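Long-range contacts in putative 6-pyruvoyl tetrahydrobiopterin synthase (Caenorhabditis elegans, PDB 2G64), which probably catalyses the zinc-dependent conversion of 7,8-dihydroneopterin triphosphate into 6-pyruvoyl tetrahydropterin, with loss of triphosphate, in tetrahydrobiopterin biosynthesis: residues A[53-58]-A[121-126]; A[19-24]-A[98-103]; A[76-81]-A[110-115]. The protein carries 1 engineered substitution. All coordinates share one frame; numbering follows the deposited sequence. Where two conformers were deposited one is given.

Contact 1. Residues A[53-58]-A[121-126]; sequences KLRGEV and VLYKVT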
loop_
_atom_site.group_PDB
_atom_site.type_symbol
_atom_site.label_atom_id
_atom_site.label_comp_id
_atom_site.label_asym_id
_atom_site.label_seq_id
_atom_site.Cartn_x
_atom_site.Cartn_y
_atom_site.Cartn_z
ATOM N N LYS A 53 3.240 10.199 -16.371
ATOM C CA LYS A 53 4.458 9.508 -16.778
ATOM C C LYS A 53 5.062 10.170 -18.024
ATOM O O LYS A 53 4.381 10.391 -19.022
ATOM C CB LYS A 53 4.156 8.022 -17.048
ATOM C CG LYS A 53 5.390 7.130 -17.298
ATOM C CD LYS A 53 4.925 5.678 -17.387
ATOM C CE LYS A 53 6.083 4.720 -17.563
ATOM N NZ LYS A 53 5.713 3.308 -17.245
ATOM N N LEU A 54 6.347 10.478 -17.929
ATOM C CA LEU A 54 7.083 11.152 -18.993
ATOM C C LEU A 54 8.120 10.159 -19.499
ATOM O O LEU A 54 8.540 9.266 -18.754
ATOM C CB LEU A 54 7.794 12.381 -18.418
ATOM C CG LEU A 54 6.936 13.352 -17.581
ATOM C CD1 LEU A 54 7.796 14.588 -17.239
ATOM C CD2 LEU A 54 5.676 13.777 -18.339
ATOM N N ARG A 55 8.524 10.287 -20.757
ATOM C CA ARG A 55 9.596 9.431 -21.273
ATOM C C ARG A 55 10.500 10.273 -22.177
ATOM O O ARG A 55 10.012 11.052 -23.011
ATOM C CB ARG A 55 8.989 8.270 -22.070
ATOM C CG ARG A 55 10.007 7.301 -22.645
ATOM C CD ARG A 55 9.284 6.150 -23.331
ATOM N NE ARG A 55 10.209 5.090 -23.702
ATOM C CZ ARG A 55 10.841 5.027 -24.870
ATOM N NH1 ARG A 55 10.652 5.972 -25.780
ATOM N NH2 ARG A 55 11.669 4.021 -25.126
ATOM N N GLY A 56 11.806 10.136 -22.021
ATOM C CA GLY A 56 12.708 10.970 -22.821
ATOM C C GLY A 56 14.149 10.693 -22.487
ATOM O O GLY A 56 14.450 9.921 -21.566
ATOM N N GLU A 57 15.045 11.314 -23.250
ATOM C CA GLU A 57 16.469 11.212 -22.953
ATOM C C GLU A 57 16.830 11.836 -21.612
ATOM O O GLU A 57 16.386 12.952 -21.286
ATOM C CB GLU A 57 17.290 11.932 -24.021
ATOM C CG GLU A 57 17.311 11.235 -25.361
ATOM C CD GLU A 57 18.054 12.073 -26.373
ATOM O OE1 GLU A 57 19.268 12.299 -26.195
ATOM O OE2 GLU A 57 17.415 12.518 -27.339
ATOM N N VAL A 58 17.710 11.157 -20.880
ATOM C CA VAL A 58 18.320 11.734 -19.679
ATOM C C VAL A 58 19.247 12.894 -20.075
ATOM O O VAL A 58 20.083 12.755 -20.959
ATOM C CB VAL A 58 19.125 10.665 -18.902
ATOM C CG1 VAL A 58 19.772 11.261 -17.650
ATOM C CG2 VAL A 58 18.248 9.449 -18.559
ATOM N N VAL A 121 7.537 15.250 -24.115
ATOM C CA VAL A 121 7.855 14.109 -23.241
ATOM C C VAL A 121 6.666 13.466 -22.507
ATOM O O VAL A 121 6.848 12.439 -21.857
ATOM C CB VAL A 121 8.990 14.404 -22.218
ATOM C CG1 VAL A 121 10.314 14.669 -22.933
ATOM C CG2 VAL A 121 8.611 15.540 -21.290
ATOM N N LEU A 122 5.465 14.041 -22.611
ATOM C CA LEU A 122 4.317 13.424 -21.935
ATOM C C LEU A 122 4.029 12.081 -22.580
ATOM O O LEU A 122 3.844 11.983 -23.803
ATOM C CB LEU A 122 3.064 14.325 -21.976
ATOM C CG LEU A 122 1.786 13.718 -21.372
ATOM C CD1 LEU A 122 1.996 13.368 -19.871
ATOM C CD2 LEU A 122 0.615 14.674 -21.578
ATOM N N TYR A 123 3.983 11.034 -21.764
ATOM C CA TYR A 123 3.907 9.707 -22.309
ATOM C C TYR A 123 2.597 8.994 -21.906
ATOM O O TYR A 123 1.942 8.371 -22.731
ATOM C CB TYR A 123 5.163 8.919 -21.913
ATOM C CG TYR A 123 5.107 7.470 -22.323
ATOM C CD1 TYR A 123 5.241 7.100 -23.653
ATOM C CD2 TYR A 123 4.886 6.473 -21.379
ATOM C CE1 TYR A 123 5.165 5.770 -24.026
ATOM C CE2 TYR A 123 4.796 5.151 -21.744
ATOM C CZ TYR A 123 4.943 4.805 -23.066
ATOM O OH TYR A 123 4.858 3.481 -23.419
ATOM N N LYS A 124 2.214 9.090 -20.639
ATOM C CA LYS A 124 1.025 8.363 -20.200
ATOM C C LYS A 124 0.405 9.018 -18.974
ATOM O O LYS A 124 1.123 9.512 -18.089
ATOM C CB LYS A 124 1.369 6.914 -19.894
ATOM C CG LYS A 124 0.139 6.090 -19.493
ATOM C CD LYS A 124 0.477 4.634 -19.331
ATOM C CE LYS A 124 0.732 4.303 -17.875
ATOM N NZ LYS A 124 1.157 2.870 -17.661
ATOM N N VAL A 125 -0.922 9.011 -18.913
ATOM C CA VAL A 125 -1.625 9.395 -17.685
ATOM C C VAL A 125 -2.360 8.173 -17.140
ATOM O O VAL A 125 -2.950 7.400 -17.899
ATOM C CB VAL A 125 -2.645 10.546 -17.974
ATOM C CG1 VAL A 125 -3.806 10.531 -16.977
ATOM C CG2 VAL A 125 -1.943 11.900 -17.961
ATOM N N THR A 126 -2.328 8.016 -15.825
ATOM C CA THR A 126 -3.092 6.996 -15.137
ATOM C C THR A 126 -4.088 7.694 -14.203
ATOM O O THR A 126 -3.723 8.646 -13.517
ATOM C CB THR A 126 -2.149 6.099 -14.290
ATOM O OG1 THR A 126 -1.205 5.474 -15.164
ATOM C CG2 THR A 126 -2.949 5.000 -13.556
#
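Lys53 O accepts two backbone hydrogen bonds from consecutive residues, Tyr123 N at 2.8 Å and Lys124 N at 3.0 Å. This is a classic beta bulge: two residues, Tyr123 and Lys124, stand opposite the single Lys53, and the antiparallel register slips by one residue. Lys53 N returns a bond to Lys124 O (2.8 Å), and beyond the bulge Arg55 N binds Val121 O (2.9 Å). The same Val121 O also takes a CA-H...O contact from Leu54 CA.

Aliphatic chains flank the Tyr123 ring on one face and at one edge. CG of Tyr123 is anti to its backbone N (chi1 174°), and the side chain runs beside that of Lys53, whose CD meets the ring edge at CD2, 4.1 Å away. Arg55 crosses obliquely and sets its CD over one face, toward the rim at CD1 and CE1. Tyr123 OH is hydrogen-bonded to Lys138 NZ. An alanine in place of Tyr123 would probably leave Arg55 CD and the CG and CD of Lys53 without the ring they lie against, and Lys138 without its hydroxyl partner. Elsewhere Leu54 CD2 touches Leu122 CD1 (4.0 Å).

The like charges of Lys53 NZ and Lys124 NZ come within 4.6 Å of each other, and Lys124 NZ binds a glycerol.

Strand 44-57 pairs here with strand 122-128 and, along its other edge, with strand 6-19, while Leu122 packs under helix 101-115 against Phe109.

Contact 2. Residues A[19-24]-A[98-103]; sequences HRLHSE and VSTSEN. With ZN (zinc ion), chain D.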
loop_
_atom_site.group_PDB
_atom_site.type_symbol
_atom_site.label_atom_id
_atom_site.label_comp_id
_atom_site.label_asym_id
_atom_site.label_seq_id
_atom_site.Cartn_x
_atom_site.Cartn_y
_atom_site.Cartn_z
ATOM N N HIS A 19 -18.882 13.256 -8.534
ATOM C CA HIS A 19 -19.467 13.181 -9.872
ATOM C C HIS A 19 -20.725 12.330 -9.888
ATOM O O HIS A 19 -21.077 11.691 -8.884
ATOM C CB HIS A 19 -18.408 12.714 -10.907
ATOM C CG HIS A 19 -18.171 11.232 -10.943
ATOM N ND1 HIS A 19 -17.911 10.558 -12.122
ATOM C CD2 HIS A 19 -18.097 10.301 -9.958
ATOM C CE1 HIS A 19 -17.720 9.274 -11.870
ATOM N NE2 HIS A 19 -17.810 9.094 -10.559
ATOM N N ARG A 20 -21.426 12.376 -11.016
ATOM C CA ARG A 20 -22.532 11.464 -11.285
ATOM C C ARG A 20 -22.413 11.064 -12.755
ATOM O O ARG A 20 -22.201 11.925 -13.625
ATOM C CB ARG A 20 -23.859 12.183 -11.032
ATOM C CG ARG A 20 -25.062 11.360 -11.499
ATOM C CD ARG A 20 -26.322 12.220 -11.540
ATOM N NE ARG A 20 -27.486 11.363 -11.733
ATOM C CZ ARG A 20 -28.599 11.725 -12.364
ATOM N NH1 ARG A 20 -28.702 12.929 -12.921
ATOM N NH2 ARG A 20 -29.606 10.861 -12.451
ATOM N N LEU A 21 -22.511 9.767 -13.041
ATOM C CA LEU A 21 -22.448 9.306 -14.424
ATOM C C LEU A 21 -23.852 9.420 -15.020
ATOM O O LEU A 21 -24.791 8.748 -14.569
ATOM C CB LEU A 21 -21.927 7.868 -14.491
ATOM C CG LEU A 21 -20.470 7.737 -14.014
ATOM C CD1 LEU A 21 -20.031 6.292 -14.219
ATOM C CD2 LEU A 21 -19.580 8.717 -14.829
ATOM N N HIS A 22 -24.002 10.330 -15.983
ATOM C CA HIS A 22 -25.309 10.590 -16.596
ATOM C C HIS A 22 -25.019 11.158 -17.984
ATOM O O HIS A 22 -24.380 12.209 -18.102
ATOM C CB HIS A 22 -26.127 11.588 -15.754
ATOM C CG HIS A 22 -27.572 11.679 -16.156
ATOM N ND1 HIS A 22 -28.049 12.635 -17.029
ATOM C CD2 HIS A 22 -28.640 10.917 -15.815
ATOM C CE1 HIS A 22 -29.350 12.462 -17.204
ATOM N NE2 HIS A 22 -29.734 11.432 -16.470
ATOM N N SER A 23 -25.475 10.458 -19.026
ATOM C CA SER A 23 -25.291 10.940 -20.398
ATOM C C SER A 23 -26.507 11.734 -20.875
ATOM O O SER A 23 -27.640 11.272 -20.768
ATOM C CB SER A 23 -25.064 9.785 -21.372
ATOM O OG SER A 23 -25.087 10.279 -22.718
ATOM N N GLU A 24 -26.274 12.912 -21.441
ATOM C CA GLU A 24 -27.372 13.644 -22.081
ATOM C C GLU A 24 -27.927 12.960 -23.350
ATOM O O GLU A 24 -28.987 13.339 -23.840
ATOM C CB GLU A 24 -26.949 15.093 -22.361
ATOM C CG GLU A 24 -26.779 15.907 -21.092
ATOM C CD GLU A 24 -28.025 15.883 -20.236
ATOM O OE1 GLU A 24 -29.130 15.992 -20.807
ATOM O OE2 GLU A 24 -27.905 15.747 -19.001
ATOM N N VAL A 98 -19.241 12.543 -20.706
ATOM C CA VAL A 98 -19.549 11.834 -19.462
ATOM C C VAL A 98 -18.302 11.681 -18.588
ATOM O O VAL A 98 -17.219 11.409 -19.095
ATOM C CB VAL A 98 -20.182 10.444 -19.762
ATOM C CG1 VAL A 98 -19.151 9.456 -20.353
ATOM C CG2 VAL A 98 -20.859 9.880 -18.527
ATOM N N SER A 99 -18.451 11.845 -17.279
ATOM C CA SER A 99 -17.286 11.824 -16.384
ATOM C C SER A 99 -16.851 10.403 -15.927
ATOM O O SER A 99 -16.474 10.186 -14.761
ATOM C CB SER A 99 -17.575 12.712 -15.162
ATOM O OG SER A 99 -18.688 12.188 -14.438
ATOM N N THR A 100 -16.894 9.436 -16.832
ATOM C CA THR A 100 -16.310 8.106 -16.543
ATOM C C THR A 100 -14.828 8.303 -16.344
ATOM O O THR A 100 -14.255 9.254 -16.859
ATOM C CB THR A 100 -16.466 7.122 -17.727
ATOM O OG1 THR A 100 -15.972 7.739 -18.932
ATOM C CG2 THR A 100 -17.910 6.733 -17.906
ATOM N N SER A 101 -14.172 7.383 -15.640
ATOM C CA SER A 101 -12.739 7.566 -15.409
ATOM C C SER A 101 -11.905 7.477 -16.701
ATOM O O SER A 101 -10.848 8.087 -16.798
ATOM C CB SER A 101 -12.235 6.592 -14.341
ATOM O OG SER A 101 -12.905 6.845 -13.115
ATOM N N GLU A 102 -12.400 6.744 -17.691
ATOM C CA GLU A 102 -11.805 6.767 -19.049
ATOM C C GLU A 102 -11.717 8.208 -19.531
ATOM O O GLU A 102 -10.662 8.677 -19.976
ATOM C CB GLU A 102 -12.677 5.951 -20.035
ATOM C CG GLU A 102 -12.646 4.424 -19.833
ATOM C CD GLU A 102 -13.708 3.909 -18.863
ATOM O OE1 GLU A 102 -14.149 4.658 -17.942
ATOM O OE2 GLU A 102 -14.073 2.728 -19.011
ATOM N N ASN A 103 -12.827 8.929 -19.433
ATOM C CA ASN A 103 -12.865 10.311 -19.940
ATOM C C ASN A 103 -12.129 11.305 -19.048
ATOM O O ASN A 103 -11.618 12.330 -19.530
ATOM C CB ASN A 103 -14.312 10.765 -20.225
ATOM C CG ASN A 103 -14.851 10.210 -21.531
ATOM O OD1 ASN A 103 -14.144 10.185 -22.555
ATOM N ND2 ASN A 103 -16.100 9.718 -21.502
HETATM ZN ZN ZN D . -17.724 7.170 -9.655
HETATM O O HOH W 1 -21.514 12.038 -16.325
HETATM O O HOH W 2 -17.886 5.895 -10.952
#
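His19 CG lies between its backbone N and carbonyl carbon (chi1 81°), and Ser99 OG takes the same position on its own residue (chi1 62°); the two side chains meet at the imidazole edge. His19 ND1 donates to Ser99 OG at 2.9 Å, close to the ring plane, and makes a weak bond to Ser99 O. On the far side of the ring NE2 of His19 binds the zinc ion at 2.1 Å, and His44, His46 and a water complete the site. Ser99 is thus a second-shell residue that would help fix the rotation of a metal ligand, and its OG is itself hydrogen-bonded to Asp88. Leu21 pushes CD2 against the peptide joining Ser99 to Thr100, 3.4 Å from Ser99 C, and touches Val98 CG2 at 4.1 Å. A water links the backbones, giving a bond to Arg20 O and accepting from His22 N and Ser99 N. Thr100 N-caps the following helix through a weak bond from Asn103 N, and its OG1 also binds Gly63 of a neighbouring subunit. The contact joins the loop after strand 6-19 to the start of helix 101-115, with helix 28-35 packing on Leu21 and Val98 through Phe35 and helix 87-90 beside His19.

Contact 3. Residues A[76-81]-A[110-115]; sequences SLVLDT and EKLKSV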
loop_
_atom_site.group_PDB
_atom_site.type_symbol
_atom_site.label_atom_id
_atom_site.label_comp_id
_atom_site.label_asym_id
_atom_site.label_seq_id
_atom_site.Cartn_x
_atom_site.Cartn_y
_atom_site.Cartn_z
ATOM N N SER A 76 -0.063 21.005 -10.820
ATOM C CA SER A 76 -0.896 21.807 -9.908
ATOM C C SER A 76 -1.970 22.579 -10.665
ATOM O O SER A 76 -3.123 22.655 -10.231
ATOM C CB SER A 76 -0.040 22.779 -9.084
ATOM O OG SER A 76 -0.771 23.275 -7.968
ATOM N N LEU A 77 -1.594 23.153 -11.800
ATOM C CA LEU A 77 -2.522 23.916 -12.632
ATOM C C LEU A 77 -3.695 23.057 -13.088
ATOM O O LEU A 77 -4.857 23.493 -13.059
ATOM C CB LEU A 77 -1.794 24.477 -13.843
ATOM C CG LEU A 77 -0.925 25.701 -13.597
ATOM C CD1 LEU A 77 -0.270 26.092 -14.902
ATOM C CD2 LEU A 77 -1.776 26.866 -13.036
ATOM N N VAL A 78 -3.398 21.817 -13.469
ATOM C CA VAL A 78 -4.443 20.885 -13.864
ATOM C C VAL A 78 -5.292 20.478 -12.646
ATOM O O VAL A 78 -6.526 20.443 -12.718
ATOM C CB VAL A 78 -3.849 19.622 -14.557
ATOM C CG1 VAL A 78 -4.947 18.703 -15.051
ATOM C CG2 VAL A 78 -2.906 20.023 -15.720
ATOM N N LEU A 79 -4.625 20.156 -11.538
ATOM C CA LEU A 79 -5.312 19.675 -10.341
ATOM C C LEU A 79 -6.257 20.747 -9.777
ATOM O O LEU A 79 -7.295 20.434 -9.202
ATOM C CB LEU A 79 -4.295 19.233 -9.287
ATOM C CG LEU A 79 -3.645 17.871 -9.576
ATOM C CD1 LEU A 79 -2.389 17.736 -8.690
ATOM C CD2 LEU A 79 -4.629 16.733 -9.314
ATOM N N ASP A 80 -5.900 22.012 -9.970
ATOM C CA ASP A 80 -6.724 23.126 -9.479
ATOM C C ASP A 80 -8.118 23.091 -10.109
ATOM O O ASP A 80 -9.098 23.530 -9.500
ATOM C CB ASP A 80 -6.070 24.461 -9.857
ATOM C CG ASP A 80 -4.965 24.873 -8.905
ATOM O OD1 ASP A 80 -4.782 24.236 -7.846
ATOM O OD2 ASP A 80 -4.254 25.841 -9.248
ATOM N N THR A 81 -8.190 22.596 -11.342
ATOM C CA THR A 81 -9.457 22.501 -12.070
ATOM C C THR A 81 -10.438 21.447 -11.529
ATOM O O THR A 81 -11.643 21.517 -11.804
ATOM C CB THR A 81 -9.257 22.261 -13.586
ATOM O OG1 THR A 81 -8.880 20.894 -13.866
ATOM C CG2 THR A 81 -8.232 23.245 -14.187
ATOM N N GLU A 110 -4.994 15.701 -21.667
ATOM C CA GLU A 110 -5.061 16.819 -22.607
ATOM C C GLU A 110 -4.852 18.179 -21.934
ATOM O O GLU A 110 -4.167 19.053 -22.483
ATOM C CB GLU A 110 -6.366 16.779 -23.412
ATOM C CG GLU A 110 -6.446 15.612 -24.409
ATOM C CD GLU A 110 -5.337 15.648 -25.476
ATOM O OE1 GLU A 110 -4.817 16.743 -25.775
ATOM O OE2 GLU A 110 -4.983 14.575 -26.019
ATOM N N LYS A 111 -5.434 18.367 -20.745
ATOM C CA LYS A 111 -5.252 19.617 -20.000
ATOM C C LYS A 111 -3.781 19.802 -19.584
ATOM O O LYS A 111 -3.215 20.900 -19.678
ATOM C CB LYS A 111 -6.175 19.666 -18.777
ATOM C CG LYS A 111 -6.007 20.910 -17.924
ATOM C CD LYS A 111 -6.714 22.101 -18.582
ATOM C CE LYS A 111 -6.307 23.413 -17.927
ATOM N NZ LYS A 111 -6.705 24.575 -18.773
ATOM N N LEU A 112 -3.149 18.719 -19.154
ATOM C CA LEU A 112 -1.737 18.801 -18.777
ATOM C C LEU A 112 -0.921 19.131 -20.007
ATOM O O LEU A 112 -0.088 20.029 -19.977
ATOM C CB LEU A 112 -1.230 17.507 -18.163
ATOM C CG LEU A 112 0.251 17.519 -17.801
ATOM C CD1 LEU A 112 0.560 18.694 -16.853
ATOM C CD2 LEU A 112 0.691 16.169 -17.192
ATOM N N LYS A 113 -1.165 18.409 -21.089
ATOM C CA LYS A 113 -0.405 18.672 -22.319
ATOM C C LYS A 113 -0.480 20.162 -22.707
ATOM O O LYS A 113 0.522 20.763 -23.129
ATOM C CB LYS A 113 -0.878 17.753 -23.430
ATOM C CG LYS A 113 0.160 17.436 -24.484
ATOM C CD LYS A 113 -0.277 16.211 -25.267
ATOM C CE LYS A 113 -0.008 16.366 -26.752
ATOM N NZ LYS A 113 -0.669 15.284 -27.540
ATOM N N SER A 114 -1.653 20.756 -22.493
ATOM C CA SER A 114 -1.934 22.157 -22.779
ATOM C C SER A 114 -1.157 23.174 -21.933
ATOM O O SER A 114 -1.021 24.322 -22.332
ATOM C CB SER A 114 -3.446 22.425 -22.688
ATOM O OG SER A 114 -3.824 22.840 -21.392
ATOM N N VAL A 115 -0.649 22.766 -20.773
ATOM C CA VAL A 115 0.050 23.700 -19.892
ATOM C C VAL A 115 1.541 23.404 -19.768
ATOM O O VAL A 115 2.281 24.156 -19.138
ATOM C CB VAL A 115 -0.599 23.839 -18.477
ATOM C CG1 VAL A 115 -2.036 24.349 -18.582
ATOM C CG2 VAL A 115 -0.517 22.536 -17.666
#
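Two helices that pack on the beta-sheet of the subunit, 68-80 and 101-115, meet here near their C-terminal ends, at Val78 and Leu112. Val78 is at the centre of the contact. Its CG2, anti to the carbonyl carbon, presses on the backbone of the other helix, 3.5 Å from Leu112 CA, a tight carbon pair. The same methyl meets Leu112 CD1 at 3.9 Å and Val115 CG2 at 4.0 Å. The other methyl, CG1, lies 3.8 Å from Lys111 CG, and these two side chains run alongside one another pointing opposite ways. The short segments run at 137° to one another, their axes 9.3 Å apart at closest. Beneath them Trp50 of strand 44-57 touches both Val78 and Leu112, so the two helices, joined by a largely apolar interface, form one layer of the alpha+beta T-fold subunit of the pyruvoyl tetrahydropterin synthase family. Toward the ends of the interface Leu77 CD1 reaches Val115 CB, and Thr81 CG2 approaches Lys111 CE at 4.2 Å. No hydrogen bond crosses between the segments. Thr81 OG1 instead turns back to Val78 O (2.7 Å), which also accepts from Thr81 N, and the hydroxyl has a second partner in Tyr107 OH on helix 101-115.

In the fold
From the N terminus, strand 6-19 leads into the loop 19-24, which contact 2 later joins to residues 98-103, closing the widest loop of the three. Within that span strand 44-57 and helix 68-80 supply the first halves of contacts 1 and 3. Helix 101-115 then serves twice, its start in contact 2 and its far end in contact 3, before strand 122-128 completes contact 1. Contact 3 thus falls wholly between the two segments of contact 1, whereas contact 2 crosses both. Contacts 1 and 3 touch where Leu122 packs on Leu112 and Lys113, coupling sheet to helices; contact 2 lies about 26 Å from contact 1, centre to centre, at the zinc end.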